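Local coordinates for D-3-phosphoglycerate dehydrogenase oxidoreductase protein (Ralstonia solanacearum, PDB 3GG9) that probably oxidises 3-phosphoglycerate with NAD as cofactor, acting as a D-isomer specific 2-hydroxyacid dehydrogenase, at residues A[50-56]-A[72-78]. Numbering follows the deposited sequence.
Sequences EALVLIR and LKIISQT. Unlike the reference sequence in segment 50-56: Leu-52 (reference Ile).
Gln-77 and Thr-78 meet Arg-56 and Leu-54 where two parallel strands, 51-54 and 74-77, run out into loops. From CB of Gln-77 the chain runs on with CG anti to the backbone N (chi1 -176°), and a bend at chi2 (57°) brings the amide over to Leu-54 and the backbone of Arg-56. CG comes within 4.2 Å of Arg-56 NH2, and CD approaches the carbonyl oxygen of Arg-56. At the tip the two branches part: OE1 rests on the aliphatic side of Leu-54, 3.6 Å from its CB, while NE2 donates to Arg-56 O at 2.9 Å. That bond is bent, 138° at the hydrogen; the second NE2 bond, to Thr-78 O, is nearly straight. Two bonds therefore fix the amide's rotation.

In one of the two modelled conformers of Arg-56, Thr-78 O also takes a bond from its NH2, 2.7 Å away at the edge of the guanidinium, whose plane stands almost perpendicular to the Gln-77 amide. There NH2 is held by Arg-80 O too, and NE forms a salt bridge with a sulfate, probably from the crystallisation liquor. Thr-78 OG1 sits between two backbone groups, donating a hydrogen bond to Leu-54 O (2.8 Å) and accepting from Arg-56 N, so the side chain carries the pairing past the strand ends.

Between the strands, amides and carbonyls alternate in regular parallel pairing from Ala-51/Ile-74 to Leu-54/Gln-77. At the far end Glu-50 O receives both Lys-73 N and Ile-74 N. A weak salt bridge joins Glu-50 OE1 to Lys-73 NZ, while OE2 is bonded to Lys-4 N.

The pair forms a beta-alpha-beta unit with helix 63-66. Strand 51-54, flanked by 4-7, is the middle strand of the five-stranded parallel sheet, 74-77 lies between it and the edge strand 100-102, and helix 306-324 packs over the face bearing Val-53, Ile-74 and Ser-76.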
loop_
_atom_site.group_PDB
_atom_site.type_symbol
_atom_site.label_atom_id
_atom_site.label_comp_id
_atom_site.label_asym_id
_atom_site.label_seq_id
_atom_site.Cartn_x
_atom_site.Cartn_y
_atom_site.Cartn_z
ATOM N N GLU A 50 10.161 -31.447 24.216
ATOM C CA GLU A 50 11.281 -31.036 25.012
ATOM C C GLU A 50 11.727 -29.639 24.611
ATOM O O GLU A 50 12.333 -28.925 25.416
ATOM C CB GLU A 50 12.423 -32.033 24.837
ATOM C CG GLU A 50 12.007 -33.485 25.078
ATOM C CD GLU A 50 12.906 -34.464 24.360
ATOM O OE1 GLU A 50 14.044 -34.684 24.831
ATOM O OE2 GLU A 50 12.477 -35.009 23.321
ATOM N N ALA A 51 11.445 -29.246 23.368
ATOM C CA ALA A 51 11.811 -27.899 22.894
ATOM C C ALA A 51 10.657 -27.202 22.209
ATOM O O ALA A 51 10.012 -27.755 21.325
ATOM C CB ALA A 51 13.048 -27.928 21.989
ATOM N N LEU A 52 10.407 -25.968 22.620
ATOM C CA LEU A 52 9.266 -25.228 22.120
ATOM C C LEU A 52 9.802 -24.006 21.404
ATOM O O LEU A 52 10.590 -23.261 21.971
ATOM C CB LEU A 52 8.377 -24.820 23.294
ATOM C CG LEU A 52 6.897 -24.523 23.136
ATOM C CD1 LEU A 52 6.159 -25.596 22.352
ATOM C CD2 LEU A 52 6.322 -24.387 24.523
ATOM N N VAL A 53 9.394 -23.826 20.149
ATOM C CA VAL A 53 9.704 -22.612 19.413
ATOM C C VAL A 53 8.471 -21.702 19.395
ATOM O O VAL A 53 7.385 -22.105 18.952
ATOM C CB VAL A 53 10.195 -22.890 17.979
ATOM C CG1 VAL A 53 10.509 -21.559 17.237
ATOM C CG2 VAL A 53 11.431 -23.794 18.023
ATOM N N LEU A 54 8.658 -20.485 19.900
ATOM C CA LEU A 54 7.595 -19.486 19.948
ATOM C C LEU A 54 7.793 -18.441 18.853
ATOM O O LEU A 54 8.919 -17.991 18.602
ATOM C CB LEU A 54 7.558 -18.797 21.317
ATOM C CG LEU A 54 7.278 -19.648 22.565
ATOM C CD1 LEU A 54 7.228 -18.775 23.815
ATOM C CD2 LEU A 54 5.967 -20.411 22.418
ATOM N N ILE A 55 6.689 -18.072 18.214
ATOM C CA ILE A 55 6.649 -17.018 17.205
ATOM C C ILE A 55 6.265 -15.713 17.879
ATOM O O ILE A 55 5.101 -15.485 18.208
ATOM C CB ILE A 55 5.691 -17.353 16.039
ATOM C CG1 ILE A 55 6.005 -18.739 15.463
ATOM C CG2 ILE A 55 5.726 -16.243 14.960
ATOM C CD1 ILE A 55 5.166 -19.134 14.248
ATOM N N ARG A 56 7.279 -14.884 18.094
ATOM C CA ARG A 56 7.111 -13.589 18.735
ATOM C C ARG A 56 6.269 -13.670 20.013
ATOM O O ARG A 56 6.537 -14.503 20.871
ATOM C CB ARG A 56 6.605 -12.555 17.716
ATOM C CG ARG A 56 7.643 -12.284 16.618
ATOM C CD ARG A 56 8.988 -11.859 17.209
ATOM N NE ARG A 56 8.854 -10.735 18.141
ATOM C CZ ARG A 56 9.274 -10.727 19.408
ATOM N NH1 ARG A 56 9.081 -9.651 20.156
ATOM N NH2 ARG A 56 9.889 -11.780 19.928
ATOM N N LEU A 72 9.527 -30.356 29.291
ATOM C CA LEU A 72 10.067 -29.162 28.628
ATOM C C LEU A 72 11.437 -28.780 29.154
ATOM O O LEU A 72 11.616 -28.610 30.363
ATOM C CB LEU A 72 9.118 -27.967 28.779
ATOM C CG LEU A 72 9.561 -26.691 28.039
ATOM C CD1 LEU A 72 9.623 -26.934 26.523
ATOM C CD2 LEU A 72 8.644 -25.524 28.341
ATOM N N LYS A 73 12.395 -28.629 28.241
ATOM C CA LYS A 73 13.764 -28.261 28.596
ATOM C C LYS A 73 14.194 -26.909 28.028
ATOM O O LYS A 73 15.004 -26.203 28.638
ATOM C CB LYS A 73 14.733 -29.344 28.118
ATOM C CG LYS A 73 14.534 -30.697 28.799
ATOM C CD LYS A 73 15.636 -31.679 28.435
ATOM C CE LYS A 73 15.249 -32.556 27.260
ATOM N NZ LYS A 73 15.774 -33.936 27.443
ATOM N N ILE A 74 13.668 -26.571 26.849
ATOM C CA ILE A 74 14.061 -25.381 26.096
ATOM C C ILE A 74 12.838 -24.634 25.558
ATOM O O ILE A 74 11.926 -25.239 24.996
ATOM C CB ILE A 74 14.968 -25.778 24.891
ATOM C CG1 ILE A 74 16.305 -26.342 25.379
ATOM C CG2 ILE A 74 15.194 -24.592 23.946
ATOM C CD1 ILE A 74 17.039 -27.252 24.352
ATOM N N ILE A 75 12.821 -23.319 25.742
ATOM C CA ILE A 75 11.962 -22.442 24.959
ATOM C C ILE A 75 12.882 -21.595 24.096
ATOM O O ILE A 75 13.790 -20.919 24.611
ATOM C CB ILE A 75 11.087 -21.547 25.845
ATOM C CG1 ILE A 75 10.095 -22.402 26.635
ATOM C CG2 ILE A 75 10.294 -20.521 24.990
ATOM C CD1 ILE A 75 9.579 -21.697 27.878
ATOM N N SER A 76 12.679 -21.668 22.782
ATOM C CA SER A 76 13.460 -20.853 21.858
ATOM C C SER A 76 12.581 -19.771 21.236
ATOM O O SER A 76 11.646 -20.069 20.502
ATOM C CB SER A 76 14.114 -21.709 20.761
ATOM O OG SER A 76 15.104 -20.931 20.105
ATOM N N GLN A 77 12.909 -18.522 21.553
ATOM C CA GLN A 77 12.144 -17.352 21.166
ATOM C C GLN A 77 12.672 -16.772 19.874
ATOM O O GLN A 77 13.878 -16.476 19.766
ATOM C CB GLN A 77 12.262 -16.283 22.258
ATOM C CG GLN A 77 11.432 -15.053 22.028
ATOM C CD GLN A 77 9.981 -15.412 21.876
ATOM O OE1 GLN A 77 9.388 -16.022 22.752
ATOM N NE2 GLN A 77 9.413 -15.076 20.740
ATOM N N THR A 78 11.765 -16.595 18.910
ATOM C CA THR A 78 12.061 -15.828 17.702
ATOM C C THR A 78 12.057 -14.350 18.108
ATOM O O THR A 78 11.125 -13.891 18.762
ATOM C CB THR A 78 11.029 -16.100 16.549
ATOM O OG1 THR A 78 9.698 -15.877 17.025
ATOM C CG2 THR A 78 11.163 -17.518 15.976
#